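Long-range contact in NH(3)-dependent NAD(+) synthetase (Francisella tularensis subsp. holarctica LVS, PDB 3FIU), which is a dimeric alpha/beta protein of the NAD synthase family, HUP clan, built round a parallel sheet: residues A145-G157 with R229-R241. Sequence-based numbering, arbitrary orientation.
Sequences ACEWYMGYFTKFG and RINFWHNRSHHKR. With MG (magnesium ion), chain E.
Tyr149 and His234 both carry CG anti to the backbone N (chi1 -166° in Tyr149), which lays the two rings over one another in an offset stack, their planes 9° from parallel. The ring centroids are 3.6 Å apart. The same imidazole donates from His234 ND1 to Tyr149 O, 2.7 Å away; this oxygen lies in the imidazole plane and receives the bond on a lone pair, so stack and bond together fix the rotation of the ring. Arg241 NH2 lies over the other imidazole face. A bend at chi3 turns the Arg241 guanidinium back toward the end of helix 145-150, where NH1 makes its crossing bond to Trp148 O at 3.1 Å, an oxygen that also accepts from Gly151 N. Bonds from NH2 to His234 O and from NH1 to Ser237 OG hold the guanidinium within its own segment. Nearer the backbone of the same side chain, Arg241 CG sits over the five-membered ring of Trp148, a CH-pi contact. Gly151 closes the helix with a Schellman motif, and its O takes a bond from Lys240 NZ at 3.0 Å; a weak one goes from NZ to Phe153 O. Met150, bent at chi2 and chi3, brings CE onto Trp233 CB at 3.6 Å, while Trp233 CZ3 lies over one face of Tyr152. Glu147, on this same helix, binds magnesium together with Asp41. Helix 145-150 follows strand 137-139, outermost in this chain's parallel sheet, and crosses 229-235, the end of helix 224-235, at 70°, with helices 202-206 and 210-218 packing alongside and Lys155 reaching Asp162 of the second subunit.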
ATOM      1  N   ALA A 145     -11.142   0.588  15.493  1.00 21.84           N
ATOM      2  CA  ALA A 145     -12.326  -0.072  14.893  1.00 22.39           C
ATOM      3  C   ALA A 145     -13.245   0.887  14.147  1.00 22.61           C
ATOM      4  O   ALA A 145     -13.856   0.489  13.136  1.00 21.54           O
ATOM      5  CB  ALA A 145     -13.111  -0.891  15.919  1.00 23.09           C
ATOM      6  N   CYS A 146     -13.328   2.136  14.622  1.00 19.81           N
ATOM      7  CA  CYS A 146     -14.156   3.166  13.948  1.00 22.18           C
ATOM      8  C   CYS A 146     -13.633   3.545  12.565  1.00 22.09           C
ATOM      9  O   CYS A 146     -14.370   3.492  11.563  1.00 21.04           O
ATOM     10  CB  CYS A 146     -14.292   4.426  14.791  1.00 22.74           C
ATOM     11  SG  CYS A 146     -14.954   4.152  16.467  1.00 26.18           S
ATOM     12  N   GLU A 147     -12.362   3.958  12.509  1.00 20.36           N
ATOM     13  CA  GLU A 147     -11.721   4.258  11.225  1.00 20.33           C
ATOM     14  C   GLU A 147     -11.804   3.080  10.267  1.00 20.30           C
ATOM     15  O   GLU A 147     -12.152   3.257   9.091  1.00 22.52           O
ATOM     16  CB  GLU A 147     -10.271   4.681  11.436  1.00 18.97           C
ATOM     17  CG  GLU A 147     -10.158   5.797  12.422  1.00 20.39           C
ATOM     18  CD  GLU A 147      -8.713   6.066  12.861  1.00 18.56           C
ATOM     19  OE1 GLU A 147      -8.353   7.247  12.867  1.00 14.84           O
ATOM     20  OE2 GLU A 147      -7.949   5.126  13.149  1.00 19.64           O
ATOM     21  N   TRP A 148     -11.505   1.887  10.769  1.00 21.90           N
ATOM     22  CA  TRP A 148     -11.593   0.688   9.953  1.00 24.95           C
ATOM     23  C   TRP A 148     -13.012   0.514   9.335  1.00 23.73           C
ATOM     24  O   TRP A 148     -13.188   0.464   8.095  1.00 22.01           O
ATOM     25  CB  TRP A 148     -11.138  -0.554  10.742  1.00 27.59           C
ATOM     26  CG  TRP A 148     -10.686  -1.648   9.797  1.00 32.00           C
ATOM     27  CD1 TRP A 148     -11.309  -2.842   9.554  1.00 35.94           C
ATOM     28  CD2 TRP A 148      -9.539  -1.607   8.920  1.00 34.67           C
ATOM     29  NE1 TRP A 148     -10.607  -3.556   8.599  1.00 36.39           N
ATOM     30  CE2 TRP A 148      -9.516  -2.823   8.204  1.00 34.32           C
ATOM     31  CE3 TRP A 148      -8.519  -0.664   8.693  1.00 38.85           C
ATOM     32  CZ2 TRP A 148      -8.519  -3.128   7.276  1.00 35.26           C
ATOM     33  CZ3 TRP A 148      -7.517  -0.965   7.746  1.00 38.48           C
ATOM     34  CH2 TRP A 148      -7.536  -2.189   7.051  1.00 36.14           C
ATOM     35  N   TYR A 149     -14.023   0.476  10.194  1.00 24.30           N
ATOM     36  CA  TYR A 149     -15.403   0.329   9.721  1.00 22.62           C
ATOM     37  C   TYR A 149     -15.860   1.422   8.758  1.00 21.98           C
ATOM     38  O   TYR A 149     -16.586   1.152   7.780  1.00 22.96           O
ATOM     39  CB  TYR A 149     -16.397   0.217  10.902  1.00 23.28           C
ATOM     40  CG  TYR A 149     -17.752  -0.281  10.441  1.00 20.70           C
ATOM     41  CD1 TYR A 149     -18.028  -1.650  10.369  1.00 26.51           C
ATOM     42  CD2 TYR A 149     -18.741   0.613  10.039  1.00 24.84           C
ATOM     43  CE1 TYR A 149     -19.288  -2.110   9.913  1.00 23.77           C
ATOM     44  CE2 TYR A 149     -20.008   0.163   9.599  1.00 25.97           C
ATOM     45  CZ  TYR A 149     -20.253  -1.193   9.524  1.00 25.89           C
ATOM     46  OH  TYR A 149     -21.494  -1.622   9.079  1.00 29.15           O
ATOM     47  N   MET A 150     -15.472   2.661   9.035  1.00 22.79           N
ATOM     48  CA  MET A 150     -15.904   3.779   8.217  1.00 24.68           C
ATOM     49  C   MET A 150     -15.046   3.889   6.938  1.00 24.82           C
ATOM     50  O   MET A 150     -15.317   4.719   6.066  1.00 26.16           O
ATOM     51  CB  MET A 150     -15.832   5.069   9.021  1.00 25.39           C
ATOM     52  CG  MET A 150     -16.711   5.070  10.284  1.00 28.33           C
ATOM     53  SD  MET A 150     -18.442   5.242   9.772  1.00 26.47           S
ATOM     54  CE  MET A 150     -18.514   7.001   9.441  1.00 18.71           C
ATOM     55  N   GLY A 151     -14.020   3.045   6.842  1.00 23.99           N
ATOM     56  CA  GLY A 151     -12.961   3.242   5.842  1.00 23.14           C
ATOM     57  C   GLY A 151     -12.378   4.661   5.857  1.00 22.58           C
ATOM     58  O   GLY A 151     -12.049   5.208   4.783  1.00 23.32           O
ATOM     59  N   TYR A 152     -12.239   5.268   7.050  1.00 21.81           N
ATOM     60  CA  TYR A 152     -11.662   6.611   7.154  1.00 23.50           C
ATOM     61  C   TYR A 152     -10.139   6.478   7.297  1.00 23.07           C
ATOM     62  O   TYR A 152      -9.552   6.696   8.387  1.00 19.91           O
ATOM     63  CB  TYR A 152     -12.268   7.446   8.315  1.00 25.98           C
ATOM     64  CG  TYR A 152     -12.011   8.952   8.181  1.00 31.95           C
ATOM     65  CD1 TYR A 152     -12.729   9.887   8.924  1.00 39.25           C
ATOM     66  CD2 TYR A 152     -11.040   9.442   7.293  1.00 40.21           C
ATOM     67  CE1 TYR A 152     -12.482  11.273   8.795  1.00 38.29           C
ATOM     68  CE2 TYR A 152     -10.784  10.812   7.161  1.00 42.28           C
ATOM     69  CZ  TYR A 152     -11.505  11.726   7.915  1.00 41.65           C
ATOM     70  OH  TYR A 152     -11.232  13.080   7.751  1.00 38.36           O
ATOM     71  N   PHE A 153      -9.534   6.073   6.189  1.00 21.56           N
ATOM     72  CA  PHE A 153      -8.094   5.916   6.060  1.00 21.14           C
ATOM     73  C   PHE A 153      -7.776   5.858   4.574  1.00 21.04           C
ATOM     74  O   PHE A 153      -8.660   5.609   3.746  1.00 19.22           O
ATOM     75  CB  PHE A 153      -7.581   4.662   6.797  1.00 22.15           C
ATOM     76  CG  PHE A 153      -8.150   3.356   6.282  1.00 24.66           C
ATOM     77  CD1 PHE A 153      -7.586   2.712   5.164  1.00 22.04           C
ATOM     78  CD2 PHE A 153      -9.220   2.745   6.936  1.00 26.71           C
ATOM     79  CE1 PHE A 153      -8.101   1.478   4.699  1.00 25.72           C
ATOM     80  CE2 PHE A 153      -9.747   1.524   6.484  1.00 25.18           C
ATOM     81  CZ  PHE A 153      -9.183   0.892   5.347  1.00 25.68           C
ATOM     82  N   THR A 154      -6.519   6.135   4.232  1.00 16.07           N
ATOM     83  CA  THR A 154      -6.085   6.091   2.840  1.00 15.63           C
ATOM     84  C   THR A 154      -5.619   4.687   2.504  1.00 14.66           C
ATOM     85  O   THR A 154      -4.759   4.112   3.208  1.00 16.28           O
ATOM     86  CB  THR A 154      -4.889   7.070   2.609  1.00 15.88           C
ATOM     87  OG1 THR A 154      -5.276   8.409   2.949  1.00 17.33           O
ATOM     88  CG2 THR A 154      -4.439   7.024   1.123  1.00 14.48           C
ATOM     89  N   LYS A 155      -6.157   4.114   1.425  1.00 15.16           N
ATOM     90  CA  LYS A 155      -5.696   2.806   0.968  1.00 17.68           C
ATOM     91  C   LYS A 155      -4.225   2.917   0.570  1.00 16.10           C
ATOM     92  O   LYS A 155      -3.887   3.769  -0.240  1.00 15.40           O
ATOM     93  CB  LYS A 155      -6.504   2.348  -0.258  1.00 18.77           C
ATOM     94  CG  LYS A 155      -6.379   0.867  -0.560  1.00 17.78           C
ATOM     95  CD  LYS A 155      -7.251   0.528  -1.790  1.00 24.34           C
ATOM     96  CE  LYS A 155      -7.405  -0.974  -1.944  1.00 29.41           C
ATOM     97  NZ  LYS A 155      -8.380  -1.327  -3.057  1.00 21.93           N
ATOM     98  N   PHE A 156      -3.382   2.051   1.137  1.00 15.75           N
ATOM     99  CA  PHE A 156      -1.908   2.076   0.962  1.00 17.09           C
ATOM    100  C   PHE A 156      -1.228   3.355   1.474  1.00 18.25           C
ATOM    101  O   PHE A 156      -0.061   3.657   1.108  1.00 16.48           O
ATOM    102  CB  PHE A 156      -1.503   1.766  -0.500  1.00 19.22           C
ATOM    103  CG  PHE A 156      -2.240   0.578  -1.078  1.00 19.03           C
ATOM    104  CD1 PHE A 156      -2.166  -0.676  -0.458  1.00 21.13           C
ATOM    105  CD2 PHE A 156      -2.999   0.701  -2.251  1.00 18.75           C
ATOM    106  CE1 PHE A 156      -2.844  -1.788  -0.977  1.00 20.55           C
ATOM    107  CE2 PHE A 156      -3.685  -0.412  -2.767  1.00 19.10           C
ATOM    108  CZ  PHE A 156      -3.593  -1.657  -2.129  1.00 20.97           C
ATOM    109  N   GLY A 157      -1.945   4.098   2.318  1.00 17.19           N
ATOM    110  CA  GLY A 157      -1.351   5.219   3.059  1.00 19.07           C
ATOM    111  C   GLY A 157      -1.324   4.801   4.524  1.00 18.49           C
ATOM    112  O   GLY A 157      -0.645   3.858   4.875  1.00 19.26           O
ATOM    113  N   ARG A 229     -25.075   8.342   7.862  1.00 32.28           N
ATOM    114  CA  ARG A 229     -23.657   8.640   7.628  1.00 31.85           C
ATOM    115  C   ARG A 229     -22.777   7.396   7.785  1.00 30.90           C
ATOM    116  O   ARG A 229     -21.845   7.202   6.986  1.00 30.71           O
ATOM    117  CB  ARG A 229     -23.152   9.796   8.487  1.00 32.13           C
ATOM    118  CG  ARG A 229     -23.772  11.176   8.187  1.00 37.44           C
ATOM    119  CD  ARG A 229     -24.148  11.375   6.720  1.00 43.94           C
ATOM    120  NE  ARG A 229     -23.039  11.808   5.886  1.00 44.61           N
ATOM    121  CZ  ARG A 229     -22.959  11.590   4.575  1.00 45.28           C
ATOM    122  NH1 ARG A 229     -23.918  10.935   3.934  1.00 45.52           N
ATOM    123  NH2 ARG A 229     -21.903  12.018   3.904  1.00 42.97           N
ATOM    124  N   ILE A 230     -23.091   6.544   8.771  1.00 29.54           N
ATOM    125  CA  ILE A 230     -22.318   5.309   9.006  1.00 28.54           C
ATOM    126  C   ILE A 230     -22.343   4.378   7.811  1.00 30.88           C
ATOM    127  O   ILE A 230     -21.277   3.981   7.321  1.00 31.02           O
ATOM    128  CB  ILE A 230     -22.729   4.549  10.314  1.00 29.13           C
ATOM    129  CG1 ILE A 230     -22.355   5.382  11.549  1.00 25.20           C
ATOM    130  CG2 ILE A 230     -22.092   3.124  10.379  1.00 26.98           C
ATOM    131  CD1 ILE A 230     -22.958   4.906  12.882  1.00 25.05           C
ATOM    132  N   ASN A 231     -23.539   4.016   7.336  1.00 31.41           N
ATOM    133  CA  ASN A 231     -23.651   3.156   6.143  1.00 32.30           C
ATOM    134  C   ASN A 231     -23.072   3.813   4.893  1.00 30.68           C
ATOM    135  O   ASN A 231     -22.519   3.119   4.074  1.00 30.41           O
ATOM    136  CB  ASN A 231     -25.110   2.762   5.839  1.00 34.37           C
ATOM    137  CG  ASN A 231     -25.715   1.821   6.879  1.00 40.86           C
ATOM    138  OD1 ASN A 231     -25.206   0.709   7.126  1.00 44.85           O
ATOM    139  ND2 ASN A 231     -26.854   2.233   7.441  1.00 35.90           N
ATOM    140  N   PHE A 232     -23.213   5.138   4.726  1.00 30.51           N
ATOM    141  CA  PHE A 232     -22.667   5.801   3.532  1.00 31.17           C
ATOM    142  C   PHE A 232     -21.133   5.596   3.412  1.00 30.93           C
ATOM    143  O   PHE A 232     -20.634   5.147   2.373  1.00 31.81           O
ATOM    144  CB  PHE A 232     -23.004   7.299   3.490  1.00 32.38           C
ATOM    145  CG  PHE A 232     -22.243   8.052   2.429  1.00 35.44           C
ATOM    146  CD1 PHE A 232     -21.167   8.869   2.772  1.00 41.09           C
ATOM    147  CD2 PHE A 232     -22.558   7.898   1.082  1.00 42.41           C
ATOM    148  CE1 PHE A 232     -20.437   9.553   1.791  1.00 43.14           C
ATOM    149  CE2 PHE A 232     -21.829   8.581   0.089  1.00 46.33           C
ATOM    150  CZ  PHE A 232     -20.769   9.409   0.452  1.00 43.98           C
ATOM    151  N   TRP A 233     -20.413   5.929   4.483  1.00 28.41           N
ATOM    152  CA  TRP A 233     -18.965   5.705   4.579  1.00 28.82           C
ATOM    153  C   TRP A 233     -18.558   4.224   4.461  1.00 27.36           C
ATOM    154  O   TRP A 233     -17.643   3.869   3.704  1.00 28.33           O
ATOM    155  CB  TRP A 233     -18.432   6.313   5.893  1.00 28.02           C
ATOM    156  CG  TRP A 233     -18.296   7.807   5.823  1.00 33.34           C
ATOM    157  CD1 TRP A 233     -19.309   8.725   5.740  1.00 33.57           C
ATOM    158  CD2 TRP A 233     -17.075   8.562   5.830  1.00 38.93           C
ATOM    159  NE1 TRP A 233     -18.798  10.002   5.675  1.00 38.95           N
ATOM    160  CE2 TRP A 233     -17.427   9.934   5.738  1.00 40.60           C
ATOM    161  CE3 TRP A 233     -15.716   8.218   5.930  1.00 39.78           C
ATOM    162  CZ2 TRP A 233     -16.462  10.964   5.734  1.00 36.76           C
ATOM    163  CZ3 TRP A 233     -14.763   9.241   5.922  1.00 35.90           C
ATOM    164  CH2 TRP A 233     -15.141  10.596   5.828  1.00 32.71           C
ATOM    165  N   HIS A 234     -19.219   3.356   5.213  1.00 26.62           N
ATOM    166  CA  HIS A 234     -18.872   1.940   5.215  1.00 26.72           C
ATOM    167  C   HIS A 234     -19.076   1.367   3.824  1.00 31.59           C
ATOM    168  O   HIS A 234     -18.262   0.563   3.354  1.00 32.05           O
ATOM    169  CB  HIS A 234     -19.731   1.163   6.204  1.00 27.11           C
ATOM    170  CG  HIS A 234     -19.401  -0.295   6.291  1.00 22.77           C
ATOM    171  ND1 HIS A 234     -18.257  -0.766   6.889  1.00 23.69           N
ATOM    172  CD2 HIS A 234     -20.074  -1.387   5.860  1.00 25.84           C
ATOM    173  CE1 HIS A 234     -18.235  -2.086   6.827  1.00 23.14           C
ATOM    174  NE2 HIS A 234     -19.333  -2.489   6.208  1.00 26.41           N
ATOM    175  N   ASN A 235     -20.168   1.785   3.176  1.00 33.24           N
ATOM    176  CA  ASN A 235     -20.537   1.222   1.877  1.00 36.27           C
ATOM    177  C   ASN A 235     -19.583   1.556   0.744  1.00 35.43           C
ATOM    178  O   ASN A 235     -19.349   0.727  -0.131  1.00 37.86           O
ATOM    179  CB  ASN A 235     -21.958   1.634   1.478  1.00 36.05           C
ATOM    180  CG  ASN A 235     -23.027   0.829   2.210  1.00 41.15           C
ATOM    181  OD1 ASN A 235     -22.759  -0.259   2.771  1.00 40.96           O
ATOM    182  ND2 ASN A 235     -24.260   1.358   2.205  1.00 42.40           N
ATOM    183  N   ARG A 236     -19.064   2.778   0.742  1.00 35.49           N
ATOM    184  CA  ARG A 236     -18.196   3.213  -0.335  1.00 34.34           C
ATOM    185  C   ARG A 236     -16.749   2.715  -0.162  1.00 34.46           C
ATOM    186  O   ARG A 236     -15.911   2.951  -1.034  1.00 32.62           O
ATOM    187  CB  ARG A 236     -18.251   4.736  -0.482  1.00 35.87           C
ATOM    188  CG  ARG A 236     -17.646   5.473   0.677  1.00 36.21           C
ATOM    189  CD  ARG A 236     -17.471   6.935   0.336  1.00 45.28           C
ATOM    190  NE  ARG A 236     -17.049   7.669   1.521  1.00 51.18           N
ATOM    191  CZ  ARG A 236     -16.897   8.986   1.572  1.00 53.33           C
ATOM    192  NH1 ARG A 236     -17.134   9.725   0.493  1.00 50.14           N
ATOM    193  NH2 ARG A 236     -16.509   9.560   2.709  1.00 52.68           N
ATOM    194  N   SER A 237     -16.488   1.982   0.925  1.00 32.32           N
ATOM    195  CA  SER A 237     -15.135   1.512   1.258  1.00 30.76           C
ATOM    196  C   SER A 237     -14.962   0.000   1.412  1.00 28.55           C
ATOM    197  O   SER A 237     -14.011  -0.460   2.075  1.00 27.42           O
ATOM    198  CB  SER A 237     -14.617   2.247   2.508  1.00 28.10           C
ATOM    199  OG  SER A 237     -15.409   1.984   3.645  1.00 27.65           O
ATOM    200  N   HIS A 238     -15.852  -0.793   0.813  1.00 29.20           N
ATOM    201  CA  HIS A 238     -15.716  -2.264   0.941  1.00 30.27           C
ATOM    202  C   HIS A 238     -14.336  -2.761   0.554  1.00 29.89           C
ATOM    203  O   HIS A 238     -13.757  -3.615   1.243  1.00 29.17           O
ATOM    204  CB  HIS A 238     -16.761  -3.043   0.107  1.00 32.79           C
ATOM    205  CG  HIS A 238     -18.173  -2.827   0.556  1.00 37.10           C
ATOM    206  ND1 HIS A 238     -18.636  -3.253   1.783  1.00 42.80           N
ATOM    207  CD2 HIS A 238     -19.220  -2.215  -0.052  1.00 42.02           C
ATOM    208  CE1 HIS A 238     -19.908  -2.917   1.909  1.00 41.56           C
ATOM    209  NE2 HIS A 238     -20.289  -2.285   0.812  1.00 42.18           N
ATOM    210  N   HIS A 239     -13.816  -2.230  -0.560  1.00 29.38           N
ATOM    211  CA  HIS A 239     -12.560  -2.753  -1.128  1.00 31.21           C
ATOM    212  C   HIS A 239     -11.308  -2.265  -0.395  1.00 31.94           C
ATOM    213  O   HIS A 239     -10.261  -2.912  -0.459  1.00 32.56           O
ATOM    214  CB  HIS A 239     -12.489  -2.478  -2.626  1.00 30.15           C
ATOM    215  CG  HIS A 239     -13.589  -3.140  -3.398  1.00 30.13           C
ATOM    216  ND1 HIS A 239     -14.645  -2.441  -3.944  1.00 33.49           N
ATOM    217  CD2 HIS A 239     -13.824  -4.448  -3.669  1.00 28.57           C
ATOM    218  CE1 HIS A 239     -15.467  -3.286  -4.543  1.00 31.87           C
ATOM    219  NE2 HIS A 239     -14.996  -4.510  -4.384  1.00 31.36           N
ATOM    220  N   LYS A 240     -11.434  -1.162   0.344  1.00 31.61           N
ATOM    221  CA  LYS A 240     -10.325  -0.635   1.169  1.00 32.13           C
ATOM    222  C   LYS A 240      -9.880  -1.584   2.259  1.00 31.76           C
ATOM    223  O   LYS A 240      -8.751  -1.501   2.727  1.00 32.09           O
ATOM    224  CB  LYS A 240     -10.697   0.696   1.821  1.00 31.72           C
ATOM    225  CG  LYS A 240     -10.695   1.840   0.863  1.00 35.97           C
ATOM    226  CD  LYS A 240     -11.355   3.078   1.440  1.00 34.49           C
ATOM    227  CE  LYS A 240     -10.340   4.045   1.934  1.00 27.26           C
ATOM    228  NZ  LYS A 240     -10.907   5.381   2.063  1.00 20.11           N
ATOM    229  N   ARG A 241     -10.772  -2.466   2.695  1.00 29.54           N
ATOM    230  CA  ARG A 241     -10.429  -3.356   3.791  1.00 30.85           C
ATOM    231  C   ARG A 241      -9.807  -4.665   3.328  1.00 32.99           C
ATOM    232  O   ARG A 241      -8.989  -5.235   4.056  1.00 37.65           O
ATOM    233  CB  ARG A 241     -11.626  -3.604   4.716  1.00 28.07           C
ATOM    234  CG  ARG A 241     -11.994  -2.356   5.519  1.00 28.77           C
ATOM    235  CD  ARG A 241     -13.275  -2.497   6.366  1.00 31.31           C
ATOM    236  NE  ARG A 241     -14.500  -2.411   5.569  1.00 27.46           N
ATOM    237  CZ  ARG A 241     -15.076  -1.295   5.134  1.00 28.71           C
ATOM    238  NH1 ARG A 241     -14.573  -0.094   5.397  1.00 23.67           N
ATOM    239  NH2 ARG A 241     -16.179  -1.385   4.407  1.00 26.83           N
TER
HETATM  240 MG    MG E5001      -6.491   8.123  13.641  1.00 20.12          MG
HETATM  241  O   HOH W   1      -5.563   6.201  12.950  1.00 16.90           O
HETATM  242  O   HOH W   2     -22.834   0.298   7.919  1.00 37.21           O
HETATM  243  O   HOH W   3     -15.178   5.341   3.425  1.00 37.80           O